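PDB 1FX2: receptor-type adenylate cyclase gresag 4.1 from Trypanosoma brucei, which catalyses the conversion of ATP to cyclic AMP and diphosphate through its cytoplasmic class III catalytic domain, with magnesium as cofactor. Local coordinates for the interface of chains A and B. Residues are numbered along the deposited sequence; one frame, centred on the assembly and turned at random. Chains: chain A/B, Receptor-type adenylate cyclase gresag 4.1.

Contact 1 and contact 2 are neighbouring patches of one surface between two copies of the catalytic domain, their C-alpha centres about 12 Å apart. A:Lys212 of strand 211-216 belongs to both, and on the partner chain helix 71-87 runs through both, giving B:Gln79 to contact 1 and B:Glu80, B:Leu83, B:Leu86 and B:His87 to contact 2. Contact 1 is polar and water-rich, contact 2 an aromatic and aliphatic cluster around a histidine pair. The pairing is not an exact two-fold, and the catalytic domain is monomeric here, so both patches may reflect crystal packing and not the catalytic dimer.

Contact 1: the interface of chains A and B. Residues chain A 201-203, 210, 212; chain B 79, 192-195, 217-218.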
ATOM      1  N   ASP A 201      -4.001  -3.477  -1.855  1.00 23.31           N
ATOM      2  CA  ASP A 201      -4.937  -2.487  -2.478  1.00 23.58           C
ATOM      3  C   ASP A 201      -6.351  -2.955  -2.309  1.00 27.39           C
ATOM      4  O   ASP A 201      -6.651  -4.136  -2.463  1.00 33.98           O
ATOM      5  CB  ASP A 201      -4.770  -2.123  -3.963  1.00 25.31           C
ATOM      6  CG  ASP A 201      -3.569  -2.719  -4.639  1.00 54.16           C
ATOM      7  OD1 ASP A 201      -2.734  -3.370  -3.971  1.00 59.77           O
ATOM      8  OD2 ASP A 201      -3.474  -2.517  -5.891  1.00 50.97           O
ATOM      9  N   VAL A 202      -7.237  -2.006  -2.055  1.00 20.94           N
ATOM     10  CA  VAL A 202      -8.630  -2.258  -1.788  1.00 24.77           C
ATOM     11  C   VAL A 202      -9.510  -1.457  -2.749  1.00 18.97           C
ATOM     12  O   VAL A 202      -9.319  -0.241  -2.945  1.00 17.59           O
ATOM     13  CB  VAL A 202      -9.005  -1.823  -0.299  1.00 27.84           C
ATOM     14  CG1 VAL A 202     -10.424  -2.122  -0.014  1.00 35.20           C
ATOM     15  CG2 VAL A 202      -8.087  -2.497   0.714  1.00 33.75           C
ATOM     16  N   ALA A 203     -10.425  -2.154  -3.444  1.00 20.60           N
ATOM     17  CA  ALA A 203     -11.369  -1.446  -4.282  1.00 20.39           C
ATOM     18  C   ALA A 203     -12.414  -0.833  -3.359  1.00 24.14           C
ATOM     19  O   ALA A 203     -13.015  -1.539  -2.584  1.00 31.43           O
ATOM     20  CB  ALA A 203     -12.065  -2.426  -5.257  1.00 22.68           C
ATOM     21  N   PRO A 210      -8.256   1.129  -7.290  1.00 13.48           N
ATOM     22  CA  PRO A 210      -8.053   0.532  -5.951  1.00 10.58           C
ATOM     23  C   PRO A 210      -7.003   1.334  -5.207  1.00 16.23           C
ATOM     24  O   PRO A 210      -6.061   1.881  -5.810  1.00 17.23           O
ATOM     25  CB  PRO A 210      -7.513  -0.860  -6.226  1.00 17.23           C
ATOM     26  CG  PRO A 210      -7.956  -1.111  -7.708  1.00 18.95           C
ATOM     27  CD  PRO A 210      -7.966   0.177  -8.383  1.00 14.91           C
ATOM     28  N   LYS A 212      -4.157   1.572  -2.169  1.00 16.24           N
ATOM     29  CA  LYS A 212      -3.187   0.790  -1.389  1.00 17.52           C
ATOM     30  C   LYS A 212      -3.315   1.319   0.069  1.00 15.03           C
ATOM     31  O   LYS A 212      -3.152   2.547   0.253  1.00 17.61           O
ATOM     32  CB  LYS A 212      -1.780   1.043  -1.931  1.00 30.27           C
ATOM     33  CG  LYS A 212      -1.434   0.255  -3.204  1.00 38.26           C
ATOM     34  CD  LYS A 212      -1.682   1.053  -4.497  1.00 41.23           C
ATOM     35  CE  LYS A 212      -1.649   0.133  -5.733  1.00 24.27           C
ATOM     36  NZ  LYS A 212      -1.827   0.977  -6.968  1.00 36.26           N
TER
ATOM     37  N   GLN B  79       4.053  -5.434  -7.023  1.00  8.79           N
ATOM     38  CA  GLN B  79       3.574  -4.192  -6.472  1.00  7.68           C
ATOM     39  C   GLN B  79       4.324  -3.871  -5.167  1.00  7.36           C
ATOM     40  O   GLN B  79       4.771  -2.707  -4.962  1.00  8.42           O
ATOM     41  CB  GLN B  79       2.086  -4.309  -6.300  1.00 12.29           C
ATOM     42  CG  GLN B  79       1.421  -3.158  -5.650  1.00 20.23           C
ATOM     43  CD  GLN B  79      -0.070  -3.211  -6.015  1.00 29.29           C
ATOM     44  OE1 GLN B  79      -0.484  -2.655  -7.028  1.00 38.32           O
ATOM     45  NE2 GLN B  79      -0.828  -3.963  -5.255  1.00 26.44           N
ATOM     46  N   LYS B 192     -10.153  -6.623  -9.972  1.00 11.60           N
ATOM     47  CA  LYS B 192     -10.724  -5.459  -9.349  1.00 11.03           C
ATOM     48  C   LYS B 192      -9.831  -4.856  -8.298  1.00 10.92           C
ATOM     49  O   LYS B 192     -10.049  -3.687  -7.934  1.00 16.25           O
ATOM     50  CB  LYS B 192     -12.057  -5.805  -8.646  1.00 15.36           C
ATOM     51  CG  LYS B 192     -13.079  -6.240  -9.718  1.00 21.97           C
ATOM     52  CD  LYS B 192     -14.460  -6.448  -9.145  1.00 24.42           C
ATOM     53  CE  LYS B 192     -15.396  -6.914 -10.362  1.00 23.10           C
ATOM     54  NZ  LYS B 192     -16.760  -6.746  -9.851  1.00 38.68           N
ATOM     55  N   GLN B 193      -8.871  -5.632  -7.825  1.00 13.08           N
ATOM     56  CA  GLN B 193      -7.954  -5.132  -6.808  1.00 13.75           C
ATOM     57  C   GLN B 193      -6.708  -4.513  -7.334  1.00 14.14           C
ATOM     58  O   GLN B 193      -5.833  -4.119  -6.551  1.00 15.38           O
ATOM     59  CB  GLN B 193      -7.533  -6.262  -5.870  1.00 14.28           C
ATOM     60  CG  GLN B 193      -8.794  -6.890  -5.201  1.00 22.55           C
ATOM     61  CD  GLN B 193      -9.317  -6.063  -4.038  1.00 38.93           C
ATOM     62  OE1 GLN B 193     -10.190  -5.182  -4.197  1.00 45.00           O
ATOM     63  NE2 GLN B 193      -8.763  -6.323  -2.842  1.00 54.23           N
ATOM     64  N   ILE B 194      -6.523  -4.469  -8.650  1.00 12.69           N
ATOM     65  CA  ILE B 194      -5.320  -3.844  -9.182  1.00 12.64           C
ATOM     66  C   ILE B 194      -5.755  -2.760 -10.154  1.00 13.85           C
ATOM     67  O   ILE B 194      -6.890  -2.773 -10.656  1.00 13.56           O
ATOM     68  CB  ILE B 194      -4.355  -4.816  -9.852  1.00 13.55           C
ATOM     69  CG1 ILE B 194      -5.045  -5.586 -10.965  1.00 12.09           C
ATOM     70  CG2 ILE B 194      -3.759  -5.767  -8.813  1.00 15.38           C
ATOM     71  CD1 ILE B 194      -4.103  -6.389 -11.769  1.00 12.92           C
ATOM     72  N   ASP B 195      -4.793  -1.915 -10.529  1.00 13.17           N
ATOM     73  CA  ASP B 195      -4.918  -0.785 -11.373  1.00 13.16           C
ATOM     74  C   ASP B 195      -3.914  -0.943 -12.528  1.00 12.99           C
ATOM     75  O   ASP B 195      -2.712  -0.951 -12.239  1.00 13.22           O
ATOM     76  CB  ASP B 195      -4.494   0.413 -10.464  1.00 19.75           C
ATOM     77  CG  ASP B 195      -4.598   1.785 -11.116  1.00 19.20           C
ATOM     78  OD1 ASP B 195      -4.611   1.984 -12.364  1.00 20.42           O
ATOM     79  OD2 ASP B 195      -4.505   2.756 -10.308  1.00 27.35           O
ATOM     80  N   ASN B 217      -0.024  -0.374 -12.155  1.00  9.48           N
ATOM     81  CA  ASN B 217       0.251   0.881 -11.485  1.00  8.98           C
ATOM     82  C   ASN B 217       0.433   0.490 -10.018  1.00 12.60           C
ATOM     83  O   ASN B 217      -0.461  -0.089  -9.410  1.00 20.40           O
ATOM     84  CB  ASN B 217      -0.924   1.828 -11.749  1.00 11.22           C
ATOM     85  CG  ASN B 217      -1.024   2.214 -13.226  1.00 11.24           C
ATOM     86  OD1 ASN B 217      -2.103   2.092 -13.916  1.00 14.88           O
ATOM     87  ND2 ASN B 217       0.077   2.597 -13.768  1.00  9.41           N
ATOM     88  N   THR B 218       1.585   0.822  -9.456  1.00 10.79           N
ATOM     89  CA  THR B 218       2.018   0.415  -8.095  1.00 12.50           C
ATOM     90  C   THR B 218       2.063   1.700  -7.251  1.00 17.90           C
ATOM     91  O   THR B 218       1.160   1.992  -6.456  1.00 14.82           O
ATOM     92  CB  THR B 218       3.399  -0.369  -8.114  1.00 16.74           C
ATOM     93  OG1 THR B 218       4.468   0.436  -8.626  1.00 15.06           O
ATOM     94  CG2 THR B 218       3.290  -1.581  -9.056  1.00 13.93           C
TER
HETATM   95  O   HOH W   1      -2.347  -1.855  -8.764  1.00 17.79           O
HETATM   96  O   HOH W   2      -4.188   2.079  -7.518  1.00 38.49           O
HETATM   97  O   HOH W   3      -6.186  -7.316  -2.493  1.00 41.14           O
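This is a polar, water-bridged interface between two class III adenylate cyclase catalytic domains; it joins the chains of the deposited assembly, but since the enzyme is monomeric here it may be a lattice contact. The end of strand 196-202 and A:Ala203 of chain A lie against the loop after helix 188-192 of chain B. B:Gln193 suits this place because its amide can both give and accept: the chain bends at chi2, and OE1 takes the backbone N-H of A:Ala203 at 3.1 Å, with the donor above the carbonyl plane. The other branch, NE2, reaches the backbone O of A:Asp201 through water 3. A:Pro210, short and rigid, lays its ring against carbonyls of the helix end and the following loop, CG 3.3 Å from B:Lys192 O. The long arm of A:Lys212, its order doubtful, bends at chi2 (95°) and then extends, crossing B:Gln79 obliquely, so that NZ bonds B:Asn217 O at 3.0 Å and, weakly, B:Thr218 O. Water 2 connects NZ to B:Asp195 OD2, itself 4.6 Å from NZ, whose charge may steady the amine. B:Gln79, CG anti to the backbone N (chi1 176°), meets the poorly ordered A:Asp201 tip to tip. A:Asp201 OD2 lies 2.9 Å from B:Gln193 O, a clash of acceptors unless the carboxylate is protonated, so its position is uncertain. Water 1 bridges A:Asp201 OD2 and B:Gln79 OE1, held also by B:Asp195 N and B:Asn217 O.

Contact 2: the interface of chains A and B. Residues chain A 180, 183-184, 212, 214; chain B 80, 83, 86-87, 220.
Aromatic and aliphatic side chains form this patch, where helix 180-184 and strand 211-216 of one cyclase catalytic domain meet the C-terminal end of helix 71-87 of the other; it may be a crystal contact. A histidine pair gives a direct polar link. A:His180, CG anti to the backbone N (chi1 -176°), and B:His87, CG anti to the carbonyl carbon (chi1 -58°), reach toward each other tip to tip, joined by an NE2–NE2 hydrogen bond of 2.9 Å. One nitrogen must donate and the other accept, so protonation of both rings would probably weaken the link; the structure does not show which carries the proton. Ring contacts sandwich B:His87 and should limit its rotation. A:Tyr183 directs its CE2 edge over one face, the planes 80° apart, while the backbone O of B:Leu83 lies over the opposite face. At the edge, in plane, A:Tyr214 OH lies 3.4 Å from B:His87 CE1. Flat A:His180 is packed in turn: the CD2 methyl of B:Leu83 sits over its face, 3.8 Å from the ring centroid, and the B:Leu86 CD2 methyl touches its edge. Apolar groups close the margins. B:Pro220, a compact ring, sets CD 3.8 Å from CE1 of A:His180. A:Met184, flexible but imperfectly modelled, brings its sulphur roughly toward B:His87 and its methyl toward B:Leu86. A water also bridges the chains: water 4 lies 2.6 Å from the phenolic OH of A:Tyr214 and 2.6 Å from the B:Glu80 carboxylate atom OE1.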
ATOM      1  N   HIS A 180      -1.796   5.109   0.967  1.00 10.68           N
ATOM      2  CA  HIS A 180      -0.395   5.326   0.643  1.00  9.08           C
ATOM      3  C   HIS A 180      -0.099   6.797   0.505  1.00  8.90           C
ATOM      4  O   HIS A 180       0.998   7.211   0.815  1.00 10.11           O
ATOM      5  CB  HIS A 180      -0.066   4.567  -0.664  1.00 12.06           C
ATOM      6  CG  HIS A 180       1.385   4.643  -1.041  1.00 13.01           C
ATOM      7  ND1 HIS A 180       1.901   5.497  -1.986  1.00 18.53           N
ATOM      8  CD2 HIS A 180       2.432   3.960  -0.519  1.00 14.37           C
ATOM      9  CE1 HIS A 180       3.221   5.334  -2.028  1.00 14.02           C
ATOM     10  NE2 HIS A 180       3.554   4.406  -1.153  1.00 12.91           N
ATOM     11  N   TYR A 183       0.754   8.032   3.870  1.00  7.96           N
ATOM     12  CA  TYR A 183       2.020   7.446   4.342  1.00  8.41           C
ATOM     13  C   TYR A 183       3.184   8.144   3.674  1.00  9.90           C
ATOM     14  O   TYR A 183       4.104   8.575   4.392  1.00 10.22           O
ATOM     15  CB  TYR A 183       2.039   5.957   4.030  1.00  8.99           C
ATOM     16  CG  TYR A 183       3.283   5.263   4.553  1.00  8.39           C
ATOM     17  CD1 TYR A 183       3.470   5.182   5.933  1.00  7.90           C
ATOM     18  CD2 TYR A 183       4.220   4.675   3.724  1.00 12.13           C
ATOM     19  CE1 TYR A 183       4.595   4.548   6.465  1.00 10.28           C
ATOM     20  CE2 TYR A 183       5.342   4.007   4.271  1.00 13.72           C
ATOM     21  CZ  TYR A 183       5.509   3.968   5.632  1.00 13.54           C
ATOM     22  OH  TYR A 183       6.658   3.334   6.169  1.00 13.10           O
ATOM     23  N   MET A 184       3.133   8.403   2.350  1.00  8.96           N
ATOM     24  CA  MET A 184       4.274   9.019   1.722  1.00 12.84           C
ATOM     25  C   MET A 184       4.262  10.545   1.866  1.00 12.95           C
ATOM     26  O   MET A 184       5.270  11.182   1.457  1.00 15.78           O
ATOM     27  CB  MET A 184       4.600   8.318   0.294  1.00 14.19           C
ATOM     28  CG  MET A 184       5.640   6.927   0.406  1.00  5.36           C
ATOM     29  SD  MET A 184       6.877   7.102   1.033  1.00 19.79           S
ATOM     30  CE  MET A 184       7.595   8.255  -0.149  1.00 12.80           C
ATOM     31  N   LYS A 212      -4.157   1.572  -2.169  1.00 16.24           N
ATOM     32  CA  LYS A 212      -3.187   0.790  -1.389  1.00 17.52           C
ATOM     33  C   LYS A 212      -3.315   1.319   0.069  1.00 15.03           C
ATOM     34  O   LYS A 212      -3.152   2.547   0.253  1.00 17.61           O
ATOM     35  CB  LYS A 212      -1.780   1.043  -1.931  1.00 30.27           C
ATOM     36  CG  LYS A 212      -1.434   0.255  -3.204  1.00 38.26           C
ATOM     37  CD  LYS A 212      -1.682   1.053  -4.497  1.00 41.23           C
ATOM     38  CE  LYS A 212      -1.649   0.133  -5.733  1.00 24.27           C
ATOM     39  NZ  LYS A 212      -1.827   0.977  -6.968  1.00 36.26           N
ATOM     40  N   TYR A 214      -2.495   1.053   4.325  1.00  9.98           N
ATOM     41  CA  TYR A 214      -1.520   0.719   5.303  1.00 11.16           C
ATOM     42  C   TYR A 214      -2.190   0.746   6.666  1.00 10.84           C
ATOM     43  O   TYR A 214      -2.871   1.716   6.999  1.00 14.21           O
ATOM     44  CB  TYR A 214      -0.364   1.735   5.254  1.00 10.73           C
ATOM     45  CG  TYR A 214       0.499   1.539   4.045  1.00 11.65           C
ATOM     46  CD1 TYR A 214       0.070   1.991   2.798  1.00 13.16           C
ATOM     47  CD2 TYR A 214       1.621   0.731   4.122  1.00 12.31           C
ATOM     48  CE1 TYR A 214       0.742   1.599   1.640  1.00 14.07           C
ATOM     49  CE2 TYR A 214       2.315   0.367   2.956  1.00 12.06           C
ATOM     50  CZ  TYR A 214       1.819   0.811   1.764  1.00 12.45           C
ATOM     51  OH  TYR A 214       2.532   0.428   0.615  1.00 16.93           O
TER
ATOM     52  N   GLU B  80       4.492  -4.859  -4.275  0.50  6.67           N
ATOM     53  CA  GLU B  80       5.200  -4.602  -2.991  0.50  7.24           C
ATOM     54  C   GLU B  80       6.684  -4.374  -3.132  0.50  7.88           C
ATOM     55  O   GLU B  80       7.382  -3.744  -2.309  0.50  6.91           O
ATOM     56  CB  GLU B  80       4.941  -5.750  -1.966  0.50  7.31           C
ATOM     57  CG  GLU B  80       3.533  -5.776  -1.465  0.50 10.58           C
ATOM     58  CD  GLU B  80       3.036  -4.469  -0.882  0.50  9.49           C
ATOM     59  OE1 GLU B  80       3.838  -3.776  -0.194  0.50 17.69           O
ATOM     60  OE2 GLU B  80       1.842  -4.105  -1.064  0.50 15.85           O
ATOM     61  N   LEU B  83       6.791  -0.621  -3.939  1.00  8.40           N
ATOM     62  CA  LEU B  83       6.484   0.144  -2.738  1.00 10.68           C
ATOM     63  C   LEU B  83       7.570   0.013  -1.650  1.00  7.20           C
ATOM     64  O   LEU B  83       8.016   1.051  -1.143  1.00 10.19           O
ATOM     65  CB  LEU B  83       5.120  -0.261  -2.196  1.00  8.71           C
ATOM     66  CG  LEU B  83       3.993   0.078  -3.186  1.00  9.55           C
ATOM     67  CD1 LEU B  83       2.727  -0.733  -2.769  1.00 12.50           C
ATOM     68  CD2 LEU B  83       3.653   1.578  -3.123  1.00 11.52           C
ATOM     69  N   LEU B  86      10.563   2.053  -2.571  1.00  6.93           N
ATOM     70  CA  LEU B  86      10.323   3.488  -2.442  1.00  7.44           C
ATOM     71  C   LEU B  86      10.436   3.890  -0.962  1.00  8.59           C
ATOM     72  O   LEU B  86      10.984   4.950  -0.597  1.00  8.38           O
ATOM     73  CB  LEU B  86       8.905   3.799  -2.964  1.00  7.28           C
ATOM     74  CG  LEU B  86       8.433   5.231  -2.610  1.00  8.21           C
ATOM     75  CD1 LEU B  86       9.226   6.297  -3.506  1.00  8.85           C
ATOM     76  CD2 LEU B  86       6.935   5.305  -3.112  1.00 10.45           C
ATOM     77  N   HIS B  87       9.966   2.997  -0.087  1.00  8.73           N
ATOM     78  CA  HIS B  87       9.958   3.318   1.355  1.00 10.25           C
ATOM     79  C   HIS B  87      11.280   3.131   2.049  1.00 10.93           C
ATOM     80  O   HIS B  87      11.560   3.799   3.052  1.00 14.63           O
ATOM     81  CB  HIS B  87       8.919   2.473   2.066  1.00 12.05           C
ATOM     82  CG  HIS B  87       7.535   2.653   1.523  1.00 10.90           C
ATOM     83  ND1 HIS B  87       6.556   1.676   1.640  1.00 11.40           N
ATOM     84  CD2 HIS B  87       6.999   3.643   0.765  1.00 12.13           C
ATOM     85  CE1 HIS B  87       5.483   2.078   0.969  1.00  9.94           C
ATOM     86  NE2 HIS B  87       5.708   3.263   0.442  1.00 10.58           N
ATOM     87  N   PRO B 220       1.393   5.200  -6.715  1.00 19.23           N
ATOM     88  CA  PRO B 220       0.431   6.071  -7.390  1.00 13.53           C
ATOM     89  C   PRO B 220       1.030   7.383  -8.051  1.00 20.77           C
ATOM     90  O   PRO B 220       1.885   7.995  -7.460  1.00 20.33           O
ATOM     91  CB  PRO B 220      -0.574   6.409  -6.248  1.00 29.98           C
ATOM     92  CG  PRO B 220      -0.265   5.370  -5.153  1.00 24.38           C
ATOM     93  CD  PRO B 220       1.178   5.098  -5.252  1.00 22.96           C
TER
HETATM   94  O   HOH W   4       4.198  -1.496   1.004  1.00 20.72           O